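Local coordinates for ESX-1 secretion system protein EccA1 (Mycobacterium tuberculosis, PDB 4F3V) that forms the N-terminal, TPR-containing part of an ATPase of the ESX-1 type VII secretion system, which may supply energy for exporting virulence factors, at residues T4-S9 with T33-S38; D27-I32 with C40-G45. All blocks are in the same frame, centred on the assembly; numbering follows the deposited sequence.

Interaction 1 of 2, residues T4-S9 with T33-S38; sequences TDRLAS and TNYDES
Arg6 and Tyr35 meet in a cation-pi contact where the first two helices of this TPR-type helical domain, 2-17 and 22-35, lie side by side as a helical hairpin, the start of one beside the end of the other. The arginine leaves its helix with CG anti to the backbone N (chi1 -167°) and stays extended as far as NE, which carries the guanidinium across to the tyrosine. Arg6 NH1 arrives over the centre of one ring face, 3.6 Å from Tyr35 CZ. Arg6 CZ stands 4.7 Å from the centroid of the Tyr35 ring. Because the two planes are turned 65° apart, the group points an N-H corner at the pi cloud and does not lie flat on it. NH2 is left to form a salt bridge with Glu31, one turn before Tyr35, and that second grip should limit rotation of the guanidinium.

Beside the Arg6-Tyr35 pair, Leu7 turns its two methyls to different partners, CD2 to Tyr35 and CD1 to Asp36, as suits a buried, branched apolar residue. Leu7 CD2 lies 4.1 Å from Tyr35 CB. Asp36, the first residue to leave helical geometry, opens an Asx turn, its OD1 accepting from Ser38 N at 3.0 Å. With OD1 held in this turn, the Asp36 methylene faces the neighbouring helix, and Leu7 CD1 rests 3.8 Å from Asp36 CB.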
loop_
_atom_site.group_PDB
_atom_site.type_symbol
_atom_site.label_atom_id
_atom_site.label_comp_id
_atom_site.label_asym_id
_atom_site.label_seq_id
_atom_site.Cartn_x
_atom_site.Cartn_y
_atom_site.Cartn_z
ATOM N N THR A 4 29.087 -12.635 -15.613
ATOM C CA THR A 4 28.415 -11.387 -15.989
ATOM C C THR A 4 27.698 -11.515 -17.330
ATOM O O THR A 4 26.529 -11.137 -17.466
ATOM C CB THR A 4 29.408 -10.223 -16.116
ATOM O OG1 THR A 4 30.244 -10.191 -14.954
ATOM C CG2 THR A 4 28.676 -8.904 -16.265
ATOM N N ASP A 5 28.418 -12.033 -18.318
ATOM C CA ASP A 5 27.835 -12.274 -19.629
ATOM C C ASP A 5 26.656 -13.223 -19.524
ATOM O O ASP A 5 25.619 -12.970 -20.123
ATOM C CB ASP A 5 28.870 -12.830 -20.600
ATOM C CG ASP A 5 29.968 -11.829 -20.919
ATOM O OD1 ASP A 5 29.854 -10.656 -20.511
ATOM O OD2 ASP A 5 30.947 -12.218 -21.587
ATOM N N ARG A 6 26.799 -14.289 -18.746
ATOM C CA ARG A 6 25.717 -15.249 -18.589
ATOM C C ARG A 6 24.443 -14.615 -17.997
ATOM O O ARG A 6 23.345 -14.832 -18.500
ATOM C CB ARG A 6 26.159 -16.417 -17.717
ATOM C CG ARG A 6 25.194 -17.597 -17.759
ATOM C CD ARG A 6 25.702 -18.861 -17.061
ATOM N NE ARG A 6 24.568 -19.760 -16.775
ATOM C CZ ARG A 6 23.976 -19.904 -15.583
ATOM N NH1 ARG A 6 24.424 -19.268 -14.493
ATOM N NH2 ARG A 6 22.928 -20.716 -15.473
ATOM N N LEU A 7 24.598 -13.836 -16.933
ATOM C CA LEU A 7 23.465 -13.195 -16.254
ATOM C C LEU A 7 22.784 -12.156 -17.147
ATOM O O LEU A 7 21.560 -12.040 -17.144
ATOM C CB LEU A 7 23.911 -12.549 -14.927
ATOM C CG LEU A 7 24.500 -13.476 -13.858
ATOM C CD1 LEU A 7 24.658 -12.694 -12.542
ATOM C CD2 LEU A 7 23.676 -14.733 -13.666
ATOM N N ALA A 8 23.591 -11.407 -17.889
ATOM C CA ALA A 8 23.094 -10.465 -18.901
ATOM C C ALA A 8 22.152 -11.158 -19.882
ATOM O O ALA A 8 21.043 -10.704 -20.137
ATOM C CB ALA A 8 24.259 -9.860 -19.692
ATOM N N SER A 9 22.649 -12.242 -20.456
ATOM C CA SER A 9 21.909 -12.920 -21.474
ATOM C C SER A 9 20.633 -13.587 -20.847
ATOM O O SER A 9 19.588 -13.588 -21.457
ATOM C CB SER A 9 22.836 -13.856 -22.250
ATOM O OG SER A 9 22.952 -15.091 -21.617
ATOM N N THR A 33 19.060 -14.500 -9.661
ATOM C CA THR A 33 19.165 -14.222 -8.212
ATOM C C THR A 33 19.827 -15.361 -7.450
ATOM O O THR A 33 20.491 -15.114 -6.450
ATOM C CB THR A 33 17.814 -13.881 -7.564
ATOM O OG1 THR A 33 16.928 -14.991 -7.689
ATOM C CG2 THR A 33 17.209 -12.656 -8.211
ATOM N N ASN A 34 19.670 -16.597 -7.921
ATOM C CA ASN A 34 20.422 -17.729 -7.374
ATOM C C ASN A 34 21.927 -17.572 -7.465
ATOM O O ASN A 34 22.639 -18.044 -6.586
ATOM C CB ASN A 34 20.043 -19.050 -8.072
ATOM C CG ASN A 34 18.702 -19.600 -7.603
ATOM O OD1 ASN A 34 18.083 -19.062 -6.685
ATOM N ND2 ASN A 34 18.267 -20.705 -8.216
ATOM N N TYR A 35 22.411 -16.931 -8.531
ATOM C CA TYR A 35 23.844 -16.691 -8.727
ATOM C C TYR A 35 24.313 -15.348 -8.196
ATOM O O TYR A 35 25.473 -15.201 -7.879
ATOM C CB TYR A 35 24.195 -16.780 -10.210
ATOM C CG TYR A 35 24.387 -18.243 -10.628
ATOM C CD1 TYR A 35 23.292 -19.107 -10.750
ATOM C CD2 TYR A 35 25.661 -18.769 -10.839
ATOM C CE1 TYR A 35 23.460 -20.445 -11.083
ATOM C CE2 TYR A 35 25.843 -20.103 -11.183
ATOM C CZ TYR A 35 24.742 -20.933 -11.304
ATOM O OH TYR A 35 24.938 -22.249 -11.633
ATOM N N ASP A 36 23.408 -14.376 -8.106
ATOM C CA ASP A 36 23.752 -13.062 -7.626
ATOM C C ASP A 36 22.593 -12.498 -6.831
ATOM O O ASP A 36 21.653 -11.902 -7.384
ATOM C CB ASP A 36 24.120 -12.160 -8.808
ATOM C CG ASP A 36 24.499 -10.727 -8.382
ATOM O OD1 ASP A 36 24.666 -10.444 -7.158
ATOM O OD2 ASP A 36 24.640 -9.905 -9.308
ATOM N N GLU A 37 22.672 -12.666 -5.519
ATOM C CA GLU A 37 21.623 -12.185 -4.640
ATOM C C GLU A 37 21.463 -10.659 -4.644
ATOM O O GLU A 37 20.458 -10.146 -4.182
ATOM C CB GLU A 37 21.816 -12.736 -3.231
ATOM C CG GLU A 37 22.929 -12.141 -2.435
ATOM C CD GLU A 37 22.951 -12.700 -1.028
ATOM O OE1 GLU A 37 22.078 -13.536 -0.679
ATOM O OE2 GLU A 37 23.843 -12.294 -0.267
ATOM N N SER A 38 22.460 -9.948 -5.167
ATOM C CA SER A 38 22.430 -8.492 -5.248
ATOM C C SER A 38 21.856 -7.933 -6.550
ATOM O O SER A 38 21.854 -6.736 -6.736
ATOM C CB SER A 38 23.861 -8.011 -5.079
ATOM O OG SER A 38 24.269 -8.324 -3.766
#

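Interaction 2 of 2, residues D27-I32 with C40-G45; sequences DLFTEI and CDAWIG
Phe29 lies flat against the backbone of Gly45 where helices 22-35 and 40-48 pack as neighbouring antiparallel elements of the TPR-type helical domain. The axes of the two segments come within 8.5 Å at an angle of 149°, and the CA atoms of Phe29 and Ala42 are nearest in register, 5.0 Å apart.

From its root outward, the Phe29 side chain follows the surface of helix 40-48. CB sits 3.6 Å from the carbonyl O of Ala42. CG, set anti to the carbonyl carbon of its own residue (chi1 -69°), starts a ring that runs over the glycine: CD2 meets Gly45 C at 3.4 Å, while CD1, on the other flank, borders Gly45 CA and Ala42 CA. Farther out CE2 touches both CA and O of Gly45, CE1 keeps to its CA, and CZ at the tip ends 3.7 Å from Gly45 CA. Gly45 CA stands over the centre of the Phe29 ring, 9° off the ring normal, in a CH-pi contact. Glycine suits the place because, with no side chain, it lets the aromatic face settle directly on the main chain.

One turn on from Phe29, Ile32 sends CG2 to 3.6 Å from Ala42 CB, the small side chain of Ala42 suiting a place where the helices run close. Ala14 of helix 2-17 also touches Phe29, placing the ring among three helices. With CH-pi and methyl contacts joining these segments, their attachment depends on close fit of shape and burial of apolar surface.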
loop_
_atom_site.group_PDB
_atom_site.type_symbol
_atom_site.label_atom_id
_atom_site.label_comp_id
_atom_site.label_asym_id
_atom_site.label_seq_id
_atom_site.Cartn_x
_atom_site.Cartn_y
_atom_site.Cartn_z
ATOM N N ASP A 27 11.613 -18.368 -14.095
ATOM C CA ASP A 27 12.687 -19.355 -13.958
ATOM C C ASP A 27 14.007 -18.651 -14.229
ATOM O O ASP A 27 14.978 -18.890 -13.528
ATOM C CB ASP A 27 12.569 -20.507 -14.963
ATOM C CG ASP A 27 11.439 -21.478 -14.653
ATOM O OD1 ASP A 27 11.023 -21.595 -13.473
ATOM O OD2 ASP A 27 10.986 -22.144 -15.617
ATOM N N LEU A 28 14.024 -17.776 -15.236
ATOM C CA LEU A 28 15.254 -17.107 -15.645
ATOM C C LEU A 28 15.662 -16.026 -14.661
ATOM O O LEU A 28 16.840 -15.923 -14.322
ATOM C CB LEU A 28 15.125 -16.523 -17.055
ATOM C CG LEU A 28 14.980 -17.520 -18.207
ATOM C CD1 LEU A 28 14.717 -16.796 -19.504
ATOM C CD2 LEU A 28 16.219 -18.392 -18.338
ATOM N N PHE A 29 14.721 -15.182 -14.233
ATOM C CA PHE A 29 15.029 -14.180 -13.209
ATOM C C PHE A 29 15.509 -14.872 -11.913
ATOM O O PHE A 29 16.412 -14.386 -11.237
ATOM C CB PHE A 29 13.819 -13.300 -12.895
ATOM C CG PHE A 29 13.415 -12.362 -13.996
ATOM C CD1 PHE A 29 14.318 -11.443 -14.533
ATOM C CD2 PHE A 29 12.132 -12.342 -14.456
ATOM C CE1 PHE A 29 13.931 -10.540 -15.509
ATOM C CE2 PHE A 29 11.733 -11.447 -15.430
ATOM C CZ PHE A 29 12.632 -10.540 -15.969
ATOM N N THR A 30 14.939 -16.029 -11.600
ATOM C CA THR A 30 15.308 -16.766 -10.404
ATOM C C THR A 30 16.702 -17.370 -10.542
ATOM O O THR A 30 17.463 -17.392 -9.582
ATOM C CB THR A 30 14.253 -17.847 -10.101
ATOM O OG1 THR A 30 13.009 -17.188 -9.847
ATOM C CG2 THR A 30 14.643 -18.704 -8.895
ATOM N N GLU A 31 17.032 -17.851 -11.734
ATOM C CA GLU A 31 18.366 -18.324 -12.000
ATOM C C GLU A 31 19.394 -17.199 -11.754
ATOM O O GLU A 31 20.447 -17.452 -11.173
ATOM C CB GLU A 31 18.461 -18.808 -13.437
ATOM C CG GLU A 31 19.785 -19.425 -13.831
ATOM C CD GLU A 31 19.988 -20.812 -13.287
ATOM O OE1 GLU A 31 19.111 -21.349 -12.597
ATOM O OE2 GLU A 31 21.049 -21.375 -13.557
ATOM N N ILE A 32 19.072 -15.971 -12.162
ATOM C CA ILE A 32 19.974 -14.826 -11.904
ATOM C C ILE A 32 20.166 -14.591 -10.406
ATOM O O ILE A 32 21.314 -14.553 -9.916
ATOM C CB ILE A 32 19.504 -13.535 -12.591
ATOM C CG1 ILE A 32 19.503 -13.726 -14.118
ATOM C CG2 ILE A 32 20.367 -12.344 -12.144
ATOM C CD1 ILE A 32 18.633 -12.738 -14.840
ATOM N N CYS A 40 19.383 -6.596 -8.124
ATOM C CA CYS A 40 18.146 -5.847 -7.939
ATOM C C CYS A 40 17.155 -5.983 -9.105
ATOM O O CYS A 40 16.007 -6.353 -8.900
ATOM C CB CYS A 40 18.490 -4.383 -7.726
ATOM S SG CYS A 40 17.064 -3.341 -7.337
ATOM N N ASP A 41 17.624 -5.760 -10.332
ATOM C CA ASP A 41 16.741 -5.828 -11.515
ATOM C C ASP A 41 16.052 -7.190 -11.697
ATOM O O ASP A 41 14.918 -7.248 -12.155
ATOM C CB ASP A 41 17.499 -5.446 -12.802
ATOM C CG ASP A 41 17.994 -4.014 -12.779
ATOM O OD1 ASP A 41 17.599 -3.249 -11.857
ATOM O OD2 ASP A 41 18.747 -3.643 -13.694
ATOM N N ALA A 42 16.733 -8.265 -11.330
ATOM C CA ALA A 42 16.137 -9.600 -11.400
ATOM C C ALA A 42 15.113 -9.864 -10.285
ATOM O O ALA A 42 14.133 -10.573 -10.500
ATOM C CB ALA A 42 17.235 -10.674 -11.436
ATOM N N TRP A 43 15.340 -9.326 -9.089
ATOM C CA TRP A 43 14.315 -9.358 -8.049
ATOM C C TRP A 43 13.068 -8.639 -8.492
ATOM O O TRP A 43 11.964 -9.153 -8.302
ATOM C CB TRP A 43 14.805 -8.794 -6.719
ATOM C CG TRP A 43 15.873 -9.625 -6.057
ATOM C CD1 TRP A 43 17.220 -9.320 -5.948
ATOM C CD2 TRP A 43 15.724 -10.930 -5.423
ATOM N NE1 TRP A 43 17.891 -10.315 -5.302
ATOM C CE2 TRP A 43 17.042 -11.317 -4.970
ATOM C CE3 TRP A 43 14.662 -11.796 -5.220
ATOM C CZ2 TRP A 43 17.274 -12.514 -4.321
ATOM C CZ3 TRP A 43 14.905 -12.994 -4.567
ATOM C CH2 TRP A 43 16.187 -13.346 -4.121
ATOM N N ILE A 44 13.226 -7.500 -9.160
ATOM C CA ILE A 44 12.089 -6.768 -9.710
ATOM C C ILE A 44 11.412 -7.576 -10.848
ATOM O O ILE A 44 10.195 -7.587 -10.976
ATOM C CB ILE A 44 12.515 -5.342 -10.162
ATOM C CG1 ILE A 44 12.976 -4.538 -8.919
ATOM C CG2 ILE A 44 11.383 -4.623 -10.894
ATOM C CD1 ILE A 44 13.701 -3.234 -9.249
ATOM N N GLY A 45 12.210 -8.222 -11.676
ATOM C CA GLY A 45 11.679 -9.138 -12.707
ATOM C C GLY A 45 10.805 -10.219 -12.086
ATOM O O GLY A 45 9.725 -10.523 -12.598
#

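In the fold
Helix 22-35 takes part in both contacts, meeting helix 2-17 through interaction 1 and helix 40-48 through interaction 2, so three successive helices are joined side by side. Interaction 2 is buried, with every touching residue covered, and there apolar groups meet small ones. Interaction 1 sits farther from the chain's centre and is only partly buried; a charged group and an aromatic ring are partly solvent-accessible beside a buried leucine. The centres are about 8 Å apart, and the two touch directly: besides the Arg6-Glu31 salt bridge, Glu37 O and Trp43 NE1 form a probable hydrogen bond, while Thr33 packs against Ala42 and Trp43 on the next helix.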